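PDB 5LNB: ubiquitin-like-specific protease 2 from Saccharomyces cerevisiae, which cleaves SUMO from modified proteins as a thiol protease, the chemistry residing in the peptidase C48 catalytic domain contained in this chain. Local coordinates for residues 124-130 with 159-165; 203-207 with 237-241. All blocks are in the same frame, centred on the assembly; numbering follows the deposited sequence.

Contact 1 (124-130 with 159-165); sequences FSCIITN and VNILTFD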
loop_
_atom_site.group_PDB
_atom_site.type_symbol
_atom_site.label_atom_id
_atom_site.label_comp_id
_atom_site.label_asym_id
_atom_site.label_seq_id
_atom_site.Cartn_x
_atom_site.Cartn_y
_atom_site.Cartn_z
ATOM N N PHE A 124 -0.414 -8.125 3.879
ATOM C CA PHE A 124 -1.337 -8.050 2.753
ATOM C C PHE A 124 -1.867 -6.620 2.731
ATOM O O PHE A 124 -1.393 -5.763 3.483
ATOM C CB PHE A 124 -2.421 -9.142 2.830
ATOM C CG PHE A 124 -3.350 -9.026 4.016
ATOM C CD1 PHE A 124 -4.574 -8.378 3.898
ATOM C CD2 PHE A 124 -3.018 -9.597 5.235
ATOM C CE1 PHE A 124 -5.440 -8.282 4.983
ATOM C CE2 PHE A 124 -3.883 -9.506 6.328
ATOM C CZ PHE A 124 -5.090 -8.845 6.202
ATOM N N SER A 125 -2.829 -6.338 1.855
ATOM C CA SER A 125 -3.242 -4.950 1.682
ATOM C C SER A 125 -4.682 -4.871 1.187
ATOM O O SER A 125 -5.222 -5.822 0.616
ATOM C CB SER A 125 -2.303 -4.226 0.711
ATOM O OG SER A 125 -2.657 -2.866 0.550
ATOM N N CYS A 126 -5.300 -3.715 1.396
ATOM C CA CYS A 126 -6.576 -3.446 0.759
ATOM C C CYS A 126 -6.575 -2.029 0.199
ATOM O O CYS A 126 -5.728 -1.204 0.536
ATOM C CB CYS A 126 -7.750 -3.657 1.721
ATOM S SG CYS A 126 -7.828 -2.485 3.033
ATOM N N ILE A 127 -7.519 -1.780 -0.698
ATOM C CA ILE A 127 -7.735 -0.479 -1.311
ATOM C C ILE A 127 -9.233 -0.215 -1.253
ATOM O O ILE A 127 -10.029 -1.023 -1.754
ATOM C CB ILE A 127 -7.220 -0.422 -2.759
ATOM C CG1 ILE A 127 -5.719 -0.665 -2.799
ATOM C CG2 ILE A 127 -7.566 0.925 -3.403
ATOM C CD1 ILE A 127 -5.100 -0.578 -4.203
ATOM N N ILE A 128 -9.618 0.884 -0.613
ATOM C CA ILE A 128 -11.026 1.220 -0.428
ATOM C C ILE A 128 -11.475 2.078 -1.600
ATOM O O ILE A 128 -10.885 3.132 -1.864
ATOM C CB ILE A 128 -11.259 1.952 0.900
ATOM C CG1 ILE A 128 -10.557 1.222 2.049
ATOM C CG2 ILE A 128 -12.762 2.077 1.170
ATOM C CD1 ILE A 128 -10.800 1.873 3.403
ATOM N N THR A 129 -12.520 1.636 -2.301
ATOM C CA THR A 129 -13.060 2.365 -3.439
ATOM C C THR A 129 -14.514 2.760 -3.187
ATOM O O THR A 129 -15.198 2.206 -2.318
ATOM C CB THR A 129 -12.974 1.528 -4.730
ATOM O OG1 THR A 129 -13.808 0.365 -4.604
ATOM C CG2 THR A 129 -11.531 1.093 -4.997
ATOM N N ASN A 130 -14.982 3.728 -3.975
ATOM C CA ASN A 130 -16.358 4.221 -4.011
ATOM C C ASN A 130 -16.717 5.115 -2.827
ATOM O O ASN A 130 -17.901 5.489 -2.697
ATOM C CB ASN A 130 -17.383 3.082 -4.101
ATOM C CG ASN A 130 -17.446 2.491 -5.484
ATOM O OD1 ASN A 130 -17.119 3.166 -6.461
ATOM N ND2 ASN A 130 -17.859 1.227 -5.586
ATOM N N VAL A 159 -19.562 0.472 -0.967
ATOM C CA VAL A 159 -18.146 0.688 -0.697
ATOM C C VAL A 159 -17.444 -0.660 -0.785
ATOM O O VAL A 159 -17.823 -1.609 -0.091
ATOM C CB VAL A 159 -17.941 1.329 0.683
ATOM C CG1 VAL A 159 -16.451 1.485 0.993
ATOM C CG2 VAL A 159 -18.722 2.667 0.799
ATOM N N ASN A 160 -16.427 -0.751 -1.638
ATOM C CA ASN A 160 -15.721 -2.004 -1.877
ATOM C C ASN A 160 -14.334 -1.895 -1.273
ATOM O O ASN A 160 -13.561 -0.997 -1.633
ATOM C CB ASN A 160 -15.639 -2.330 -3.370
ATOM C CG ASN A 160 -17.005 -2.556 -3.996
ATOM O OD1 ASN A 160 -17.873 -3.185 -3.402
ATOM N ND2 ASN A 160 -17.206 -2.030 -5.197
ATOM N N ILE A 161 -14.028 -2.782 -0.337
ATOM C CA ILE A 161 -12.695 -2.876 0.236
ATOM C C ILE A 161 -11.982 -3.979 -0.533
ATOM O O ILE A 161 -12.186 -5.165 -0.269
ATOM C CB ILE A 161 -12.734 -3.149 1.739
ATOM C CG1 ILE A 161 -13.498 -2.015 2.449
ATOM C CG2 ILE A 161 -11.304 -3.318 2.290
ATOM C CD1 ILE A 161 -13.699 -2.233 3.926
ATOM N N LEU A 162 -11.174 -3.585 -1.516
ATOM C CA LEU A 162 -10.493 -4.540 -2.384
ATOM C C LEU A 162 -9.273 -5.088 -1.645
ATOM O O LEU A 162 -8.293 -4.365 -1.431
ATOM C CB LEU A 162 -10.112 -3.865 -3.699
ATOM C CG LEU A 162 -11.246 -3.117 -4.417
ATOM C CD1 LEU A 162 -10.732 -2.395 -5.671
ATOM C CD2 LEU A 162 -12.405 -4.058 -4.774
ATOM N N THR A 163 -9.340 -6.357 -1.244
ATOM C CA THR A 163 -8.360 -6.992 -0.366
ATOM C C THR A 163 -7.604 -8.073 -1.134
ATOM O O THR A 163 -8.225 -8.966 -1.727
ATOM C CB THR A 163 -9.051 -7.612 0.855
ATOM O OG1 THR A 163 -9.949 -6.658 1.429
ATOM C CG2 THR A 163 -8.034 -8.027 1.913
ATOM N N PHE A 164 -6.269 -8.009 -1.110
ATOM C CA PHE A 164 -5.460 -8.918 -1.914
ATOM C C PHE A 164 -4.261 -9.418 -1.114
ATOM O O PHE A 164 -3.601 -8.652 -0.403
ATOM C CB PHE A 164 -5.008 -8.256 -3.229
ATOM C CG PHE A 164 -4.606 -6.805 -3.084
ATOM C CD1 PHE A 164 -3.259 -6.442 -3.019
ATOM C CD2 PHE A 164 -5.571 -5.803 -3.006
ATOM C CE1 PHE A 164 -2.884 -5.113 -2.889
ATOM C CE2 PHE A 164 -5.201 -4.471 -2.864
ATOM C CZ PHE A 164 -3.853 -4.123 -2.812
ATOM N N ASP A 165 -4.001 -10.718 -1.233
ATOM C CA ASP A 165 -3.054 -11.423 -0.383
ATOM C C ASP A 165 -2.378 -12.493 -1.227
ATOM O O ASP A 165 -3.062 -13.274 -1.891
ATOM C CB ASP A 165 -3.783 -12.055 0.812
ATOM C CG ASP A 165 -2.852 -12.760 1.784
ATOM O OD1 ASP A 165 -1.614 -12.740 1.599
ATOM O OD2 ASP A 165 -3.376 -13.333 2.761
HETATM O O HOH W 1 -14.879 -0.633 -7.066
#

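Contact 2 (203-207 with 237-241); sequences TCPVP and WKNSK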
loop_
_atom_site.group_PDB
_atom_site.type_symbol
_atom_site.label_atom_id
_atom_site.label_comp_id
_atom_site.label_asym_id
_atom_site.label_seq_id
_atom_site.Cartn_x
_atom_site.Cartn_y
_atom_site.Cartn_z
ATOM N N THR A 203 -12.538 -10.127 -2.016
ATOM C CA THR A 203 -11.283 -10.876 -2.064
ATOM C C THR A 203 -10.775 -10.847 -3.497
ATOM O O THR A 203 -11.395 -11.431 -4.389
ATOM C CB THR A 203 -11.499 -12.314 -1.587
ATOM O OG1 THR A 203 -11.824 -12.317 -0.193
ATOM C CG2 THR A 203 -10.247 -13.164 -1.805
ATOM N N CYS A 204 -9.665 -10.166 -3.728
ATOM C CA CYS A 204 -9.237 -9.968 -5.103
ATOM C C CYS A 204 -8.057 -10.861 -5.435
ATOM O O CYS A 204 -7.056 -10.848 -4.710
ATOM C CB CYS A 204 -8.872 -8.500 -5.341
ATOM S SG CYS A 204 -10.268 -7.393 -5.058
ATOM N N PRO A 205 -8.125 -11.623 -6.527
ATOM C CA PRO A 205 -7.029 -12.547 -6.863
ATOM C C PRO A 205 -5.784 -11.816 -7.357
ATOM O O PRO A 205 -5.848 -10.967 -8.248
ATOM C CB PRO A 205 -7.636 -13.429 -7.962
ATOM C CG PRO A 205 -8.669 -12.567 -8.587
ATOM C CD PRO A 205 -9.242 -11.718 -7.480
ATOM N N VAL A 206 -4.645 -12.170 -6.770
ATOM C CA VAL A 206 -3.325 -11.723 -7.205
ATOM C C VAL A 206 -2.436 -12.960 -7.263
ATOM O O VAL A 206 -2.812 -14.000 -6.707
ATOM C CB VAL A 206 -2.744 -10.669 -6.250
ATOM C CG1 VAL A 206 -3.447 -9.316 -6.433
ATOM C CG2 VAL A 206 -2.828 -11.165 -4.800
ATOM N N PRO A 207 -1.259 -12.913 -7.887
ATOM C CA PRO A 207 -0.416 -14.114 -7.922
ATOM C C PRO A 207 -0.240 -14.668 -6.517
ATOM O O PRO A 207 -0.116 -13.925 -5.544
ATOM C CB PRO A 207 0.909 -13.614 -8.510
ATOM C CG PRO A 207 0.549 -12.334 -9.232
ATOM C CD PRO A 207 -0.555 -11.730 -8.409
ATOM N N TRP A 237 -10.188 -7.628 -11.469
ATOM C CA TRP A 237 -10.702 -8.237 -10.247
ATOM C C TRP A 237 -12.209 -8.447 -10.316
ATOM O O TRP A 237 -12.706 -9.515 -9.945
ATOM C CB TRP A 237 -10.351 -7.366 -9.042
ATOM C CG TRP A 237 -8.921 -7.434 -8.661
ATOM C CD1 TRP A 237 -8.043 -8.456 -8.926
ATOM C CD2 TRP A 237 -8.180 -6.447 -7.933
ATOM N NE1 TRP A 237 -6.808 -8.158 -8.407
ATOM C CE2 TRP A 237 -6.865 -6.931 -7.797
ATOM C CE3 TRP A 237 -8.505 -5.200 -7.379
ATOM C CZ2 TRP A 237 -5.877 -6.216 -7.128
ATOM C CZ3 TRP A 237 -7.528 -4.494 -6.720
ATOM C CH2 TRP A 237 -6.226 -5.002 -6.598
ATOM N N LYS A 238 -12.953 -7.437 -10.784
ATOM C CA LYS A 238 -14.412 -7.528 -10.804
ATOM C C LYS A 238 -14.886 -8.759 -11.557
ATOM O O LYS A 238 -15.858 -9.405 -11.154
ATOM C CB LYS A 238 -15.020 -6.276 -11.436
ATOM C CG LYS A 238 -15.959 -5.525 -10.516
ATOM C CD LYS A 238 -16.149 -4.068 -10.960
ATOM C CE LYS A 238 -16.340 -3.127 -9.758
ATOM N NZ LYS A 238 -16.558 -1.709 -10.174
ATOM N N ASN A 239 -14.232 -9.089 -12.667
ATOM C CA ASN A 239 -14.676 -10.188 -13.504
ATOM C C ASN A 239 -13.904 -11.473 -13.226
ATOM O O ASN A 239 -13.862 -12.360 -14.081
ATOM C CB ASN A 239 -14.588 -9.792 -14.979
ATOM C CG ASN A 239 -15.575 -8.698 -15.337
ATOM O OD1 ASN A 239 -15.197 -7.566 -15.637
ATOM N ND2 ASN A 239 -16.849 -9.027 -15.284
ATOM N N SER A 240 -13.318 -11.602 -12.037
ATOM C CA SER A 240 -12.505 -12.778 -11.739
ATOM C C SER A 240 -13.341 -14.027 -11.497
ATOM O O SER A 240 -12.770 -15.101 -11.307
ATOM C CB SER A 240 -11.606 -12.503 -10.529
ATOM O OG SER A 240 -12.389 -12.213 -9.383
ATOM N N LYS A 241 -14.667 -13.931 -11.519
ATOM C CA LYS A 241 -15.515 -15.100 -11.330
ATOM C C LYS A 241 -16.321 -15.464 -12.571
ATOM O O LYS A 241 -17.149 -16.375 -12.506
ATOM C CB LYS A 241 -16.459 -14.894 -10.147
ATOM C CG LYS A 241 -15.774 -14.874 -8.803
ATOM C CD LYS A 241 -16.806 -14.697 -7.712
ATOM C CE LYS A 241 -16.194 -14.120 -6.453
ATOM N NZ LYS A 241 -17.254 -13.696 -5.481
#

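Contact 1 (124-130 with 159-165)
Phe164 loses more surface than any other residue of this antiparallel strand pair. Its N donates to Ser125 O (3.0 Å), while the return bond from Ser125 N to Phe164 O is weak at 3.3 Å. Its ring turns back over the partner strand, with Ser125 O above one face and Ile127 CG1 at the edge, 3.8 Å from Phe164 CE2. Ile127 repeats the pairing with Leu162: Ile127 N to Leu162 O and Leu162 N to Ile127 O both measure 2.8 Å. These are inner strands of the mixed sheet of a C48 peptidase; its Ser125, Ile127 and Phe164 face packs against helix 215-228, the Cys126 and Ile161 face against helix 172-190. Phe124 packs its CB 3.5 Å from Phe164 O and 3.8 Å from Asp165 CG, and its ring leads off to stack on His171. Beside it, Asp165 hydrogen-bonds both His171 and His122; the bond to His122 is consistent with the His-Asp couple of the catalytic triad in C48 proteases.

Contact 2 (203-207 with 237-241)
Trp237, in the last turn of helix 230-238, packs the end of that helix against the loop 203-207. It has the largest covered area of the contact, 92 Å², and meets Cys204, Pro205 and Val206. Cys204 sits over one face: CB lies 3.4 Å from the centroid of the five-membered ring of Trp237, only 9° off the normal, a well-centred CH-pi contact, while SG stands obliquely 4.1 Å from the centroid of the six-membered ring. At the ring's edge, Trp237 NE1 gives a weak hydrogen bond to Pro205 O (3.0 Å, bent to 129°), and Val206 CG1 approaches Trp237 CZ2 at 4.0 Å. The rings of Phe164 and Phe256 also meet the indole, so Trp237 is part of an aromatic cluster that the loop packs against. By Asn239 the backbone has left helical geometry. Ser240 then folds back on the helix end, both its N (3.0 Å) and its OG (2.8 Å) donating to Trp237 O; this turn carries Ser240 CB to within 3.5 Å of Pro205 CG, a second, smaller foothold on the loop. What results is a CH-pi contact of Cys204 CB accompanied by an oblique Cys sulfur-aromatic contact, and it joins the end of helix 230-238 to the start of the connection from strand 199-203 to helix 215-228, the helix that in C48 proteases typically begins with the nucleophilic cysteine.

The pair illustrates how backbone and side-chain chemistry divide within one domain. Contact 1, its centre about 10 Å from the centre of the chain, joins two interior strands and buries 699 Å², held by a regular ladder of main-chain bonds. Contact 2, its centre about 17 Å from that point, lies nearer the periphery; it ties a loop to a helix end, buries 243 Å², and rests mainly on packing round one indole, with a single weak hydrogen bond between its segments. Both are largely buried, and strand 159-164 serves both: Thr163 O lies 2.7 Å from Cys204 N, a probable hydrogen bond, and Phe164 CB packs 3.7 Å from Val206 CG1. The loop of contact 2 follows strand 199-203, the outermost strand beside 159-164.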